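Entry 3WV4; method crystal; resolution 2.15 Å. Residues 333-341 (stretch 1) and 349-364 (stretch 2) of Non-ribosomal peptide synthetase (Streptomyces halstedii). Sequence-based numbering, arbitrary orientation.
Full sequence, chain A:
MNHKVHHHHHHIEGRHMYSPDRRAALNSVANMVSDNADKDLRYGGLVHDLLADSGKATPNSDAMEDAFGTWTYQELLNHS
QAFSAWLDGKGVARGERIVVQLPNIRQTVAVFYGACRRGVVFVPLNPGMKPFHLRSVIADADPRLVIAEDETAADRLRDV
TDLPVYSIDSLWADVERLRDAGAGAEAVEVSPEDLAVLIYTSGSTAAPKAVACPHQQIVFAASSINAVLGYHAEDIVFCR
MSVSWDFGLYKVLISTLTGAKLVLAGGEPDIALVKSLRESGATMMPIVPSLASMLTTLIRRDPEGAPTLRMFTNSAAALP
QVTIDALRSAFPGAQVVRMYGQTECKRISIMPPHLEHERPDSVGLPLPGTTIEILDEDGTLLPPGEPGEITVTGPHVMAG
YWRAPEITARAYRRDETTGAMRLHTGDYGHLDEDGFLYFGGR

Stretch 1, residues 333-341: GAQVVRMYG
Stretch 2 349-364: SIMPPHLEHERPDSVG

A short antiparallel β pairing joins the two stretches, and the loop that follows it in stretch 2 folds back around the Arg338 side chain. Together the two stretches bury 778 Å², both sides summed. Residues 335-340 form an extended strand (phi -89 to -145°, psi 107 to 156°); Ser349 and Ile350 run antiparallel to its end. Tyr340 and Ser349 are the hydrogen-bonded pair (CA-CA 5.2 Å), with Tyr340 N to Ser349 O and Ser349 N to Tyr340 O both 2.9 Å. Met339 and Ile350 are the non-hydrogen-bonded pair (CA-CA 4.4 Å), and Met351 N to Arg338 O, 2.9 Å and nearly linear, extends the ladder.

Side chains alternate. Met339 (chi1 m, chi2 t, chi3 m) and Ile350 (m, t) share one face, SD of Met339 lying 4.1 Å from CG1 of Ile350. Tyr340 (chi1 t) and Ser349 (p) share the other, where Tyr340 CB packs 3.6 Å from Val363 CB and Ser349 OG donates a very short 2.4 Å bond to Val363 O. Val337 (t) adds apolar contacts: CG1 to Ile350 CG2, 4.0 Å, and CG2 to Pro353 CG, 3.9 Å.

Beyond Pro353-His354, a 3-10 segment, type I turns at Leu355-Glu358 and Arg359-Ser362 bring carbonyls around the Arg338 guanidinium (chi1 m, chi2 113°, chi3 p, chi4 -159°). Its NH2 donates to Ser362 O at 3.1 Å and weakly to Glu358 O at 3.3 Å, near the guanidinium plane, while Met351 CG covers one face; the positive charge thus meets backbone dipoles.

Glu356 (p, t, -43°) reaches the start of the strand with its side chain: Val336 N donates to its OE1 at 2.9 Å (N-H...O angle 162°). Glu356 OE2 accepts from the O of water 1 at 2.5 Å, and that O accepts from NE2 of Gln335 (chi1 m, chi2 t, chi3 -56°) at 2.9 Å.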

# COMPACT_ATOMS: atom_id res chain seq x y z
N GLY A 333 -20.36 0.39 -16.39
CA GLY A 333 -20.45 -0.61 -15.32
C GLY A 333 -19.53 -0.37 -14.15
O GLY A 333 -19.48 -1.19 -13.25
N ALA A 334 -18.81 0.75 -14.14
CA ALA A 334 -17.76 0.90 -13.20
C ALA A 334 -18.12 2.03 -12.26
O ALA A 334 -18.63 3.04 -12.70
CB ALA A 334 -16.41 1.16 -13.90
N GLN A 335 -17.85 1.83 -10.98
CA GLN A 335 -18.10 2.84 -9.93
C GLN A 335 -16.84 3.63 -9.69
O GLN A 335 -15.76 3.09 -9.83
CB GLN A 335 -18.53 2.14 -8.64
CG GLN A 335 -19.88 1.48 -8.83
CD GLN A 335 -20.27 0.58 -7.70
OE1 GLN A 335 -19.55 -0.38 -7.33
NE2 GLN A 335 -21.47 0.77 -7.22
N VAL A 336 -16.97 4.93 -9.42
CA VAL A 336 -15.83 5.82 -9.28
C VAL A 336 -15.82 6.34 -7.87
O VAL A 336 -16.71 7.07 -7.43
CB VAL A 336 -15.94 6.99 -10.24
CG1 VAL A 336 -14.79 7.96 -10.00
CG2 VAL A 336 -15.95 6.51 -11.67
N VAL A 337 -14.87 5.83 -7.10
CA VAL A 337 -14.94 5.85 -5.66
C VAL A 337 -13.96 6.85 -5.07
O VAL A 337 -12.76 6.73 -5.34
CB VAL A 337 -14.64 4.46 -5.09
CG1 VAL A 337 -14.61 4.52 -3.59
CG2 VAL A 337 -15.68 3.45 -5.61
N ARG A 338 -14.47 7.82 -4.30
CA ARG A 338 -13.61 8.80 -3.71
C ARG A 338 -13.10 8.35 -2.38
O ARG A 338 -13.83 7.70 -1.61
CB ARG A 338 -14.30 10.16 -3.60
CG ARG A 338 -14.61 10.87 -4.95
CD ARG A 338 -16.14 10.96 -5.24
NE ARG A 338 -16.87 11.72 -4.25
CZ ARG A 338 -18.17 11.67 -3.98
NH1 ARG A 338 -19.01 10.82 -4.55
NH2 ARG A 338 -18.65 12.52 -3.09
N MET A 339 -11.87 8.71 -2.07
CA MET A 339 -11.21 8.33 -0.82
C MET A 339 -10.32 9.46 -0.36
O MET A 339 -9.88 10.25 -1.17
CB MET A 339 -10.35 7.08 -1.04
CG MET A 339 -11.12 5.98 -1.78
SD MET A 339 -10.37 4.39 -1.73
CE MET A 339 -8.93 4.75 -2.70
N TYR A 340 -10.04 9.52 0.93
CA TYR A 340 -9.09 10.49 1.46
C TYR A 340 -8.31 9.82 2.54
O TYR A 340 -8.84 8.97 3.29
CB TYR A 340 -9.84 11.72 1.99
CG TYR A 340 -9.11 12.47 3.05
CD1 TYR A 340 -7.93 13.23 2.74
CD2 TYR A 340 -9.59 12.51 4.36
CE1 TYR A 340 -7.28 13.95 3.73
CE2 TYR A 340 -8.92 13.21 5.36
CZ TYR A 340 -7.78 13.95 5.03
OH TYR A 340 -7.10 14.64 6.04
N GLY A 341 -7.04 10.12 2.60
CA GLY A 341 -6.20 9.56 3.62
C GLY A 341 -4.85 10.23 3.73
O GLY A 341 -4.53 11.10 2.92
N SER A 349 -11.07 8.20 5.06
CA SER A 349 -12.45 8.14 4.68
C SER A 349 -12.56 7.54 3.31
O SER A 349 -11.62 7.66 2.47
CB SER A 349 -13.10 9.52 4.66
OG SER A 349 -12.55 10.31 3.58
N ILE A 350 -13.69 6.88 3.10
CA ILE A 350 -14.07 6.34 1.79
C ILE A 350 -15.55 6.59 1.56
O ILE A 350 -16.33 6.45 2.46
CB ILE A 350 -13.81 4.80 1.70
CG1 ILE A 350 -12.35 4.51 1.88
CG2 ILE A 350 -14.33 4.27 0.37
CD1 ILE A 350 -12.04 3.00 1.81
N MET A 351 -15.90 7.06 0.37
CA MET A 351 -17.26 7.20 -0.02
C MET A 351 -17.72 5.85 -0.47
O MET A 351 -17.16 5.25 -1.39
CB MET A 351 -17.43 8.14 -1.20
CG MET A 351 -18.88 8.47 -1.48
SD MET A 351 -19.73 9.28 -0.04
CE MET A 351 -19.56 10.98 -0.37
N PRO A 352 -18.78 5.36 0.15
CA PRO A 352 -19.22 4.04 -0.28
C PRO A 352 -19.62 4.01 -1.76
O PRO A 352 -20.33 4.90 -2.19
CB PRO A 352 -20.45 3.78 0.61
CG PRO A 352 -20.17 4.51 1.87
CD PRO A 352 -19.38 5.76 1.45
N PRO A 353 -19.23 2.93 -2.49
CA PRO A 353 -19.50 2.81 -3.93
C PRO A 353 -20.91 3.07 -4.32
O PRO A 353 -21.16 3.78 -5.33
CB PRO A 353 -19.11 1.36 -4.23
CG PRO A 353 -17.96 1.16 -3.37
CD PRO A 353 -18.26 1.92 -2.06
N HIS A 354 -21.86 2.50 -3.57
CA HIS A 354 -23.26 2.71 -3.86
C HIS A 354 -23.64 4.20 -3.76
O HIS A 354 -24.69 4.58 -4.28
CB HIS A 354 -24.21 1.74 -3.02
CG HIS A 354 -24.45 2.16 -1.60
ND1 HIS A 354 -23.52 1.98 -0.60
CD2 HIS A 354 -25.52 2.74 -1.00
CE1 HIS A 354 -23.96 2.48 0.53
NE2 HIS A 354 -25.19 2.93 0.33
N LEU A 355 -22.83 5.04 -3.09
CA LEU A 355 -23.17 6.49 -2.94
C LEU A 355 -22.32 7.40 -3.83
O LEU A 355 -22.22 8.61 -3.55
CB LEU A 355 -23.04 6.95 -1.47
CG LEU A 355 -23.83 6.15 -0.39
CD1 LEU A 355 -23.54 6.66 1.01
CD2 LEU A 355 -25.32 6.20 -0.65
N GLU A 356 -21.72 6.83 -4.89
CA GLU A 356 -20.76 7.51 -5.74
C GLU A 356 -21.32 8.80 -6.39
O GLU A 356 -20.53 9.74 -6.60
CB GLU A 356 -20.19 6.58 -6.84
CG GLU A 356 -21.24 6.12 -7.83
CD GLU A 356 -20.66 5.49 -9.09
OE1 GLU A 356 -19.66 5.96 -9.71
OE2 GLU A 356 -21.29 4.53 -9.51
N HIS A 357 -22.63 8.86 -6.64
CA HIS A 357 -23.34 10.00 -7.21
C HIS A 357 -23.76 11.09 -6.19
O HIS A 357 -24.35 12.08 -6.55
CB HIS A 357 -24.62 9.56 -7.92
CG HIS A 357 -24.36 8.64 -9.04
ND1 HIS A 357 -23.63 9.03 -10.14
CD2 HIS A 357 -24.68 7.33 -9.23
CE1 HIS A 357 -23.51 7.99 -10.96
NE2 HIS A 357 -24.13 6.96 -10.43
N GLU A 358 -23.44 10.91 -4.94
CA GLU A 358 -24.08 11.72 -3.90
C GLU A 358 -23.07 12.49 -3.15
O GLU A 358 -21.94 12.08 -3.07
CB GLU A 358 -24.86 10.82 -2.96
CG GLU A 358 -26.17 10.47 -3.61
CD GLU A 358 -26.99 9.61 -2.76
OE1 GLU A 358 -27.07 9.91 -1.54
OE2 GLU A 358 -27.53 8.66 -3.32
N ARG A 359 -23.49 13.65 -2.64
CA ARG A 359 -22.66 14.54 -1.86
C ARG A 359 -21.34 14.78 -2.58
O ARG A 359 -20.27 14.45 -2.07
CB ARG A 359 -22.45 13.93 -0.49
CG ARG A 359 -23.75 13.69 0.25
CD ARG A 359 -23.46 12.83 1.43
NE ARG A 359 -24.56 12.84 2.37
CZ ARG A 359 -25.55 11.97 2.35
NH1 ARG A 359 -25.59 10.99 1.42
NH2 ARG A 359 -26.51 12.07 3.28
N PRO A 360 -21.41 15.32 -3.79
CA PRO A 360 -20.18 15.63 -4.57
C PRO A 360 -18.99 16.22 -3.81
O PRO A 360 -17.88 15.90 -4.14
CB PRO A 360 -20.66 16.61 -5.66
CG PRO A 360 -22.02 17.09 -5.21
CD PRO A 360 -22.60 15.93 -4.39
N ASP A 361 -19.18 17.02 -2.80
CA ASP A 361 -18.03 17.64 -2.10
C ASP A 361 -17.38 16.83 -1.00
O ASP A 361 -16.43 17.33 -0.35
CB ASP A 361 -18.46 18.98 -1.48
CG ASP A 361 -18.70 20.03 -2.52
OD1 ASP A 361 -18.01 19.98 -3.58
OD2 ASP A 361 -19.56 20.91 -2.27
N SER A 362 -17.97 15.67 -0.71
CA SER A 362 -17.50 14.85 0.38
C SER A 362 -16.41 13.92 -0.10
O SER A 362 -16.41 13.48 -1.23
CB SER A 362 -18.70 14.03 1.01
OG SER A 362 -18.23 13.15 2.02
N VAL A 363 -15.53 13.56 0.82
CA VAL A 363 -14.57 12.48 0.65
C VAL A 363 -14.97 11.20 1.44
O VAL A 363 -14.13 10.36 1.80
CB VAL A 363 -13.14 12.91 1.06
CG1 VAL A 363 -12.58 13.89 0.04
CG2 VAL A 363 -13.09 13.47 2.48
N GLY A 364 -16.24 11.12 1.77
CA GLY A 364 -16.81 9.88 2.32
C GLY A 364 -16.89 9.78 3.81
O GLY A 364 -16.82 10.79 4.56
O HOH W 1 -22.81 3.15 -8.14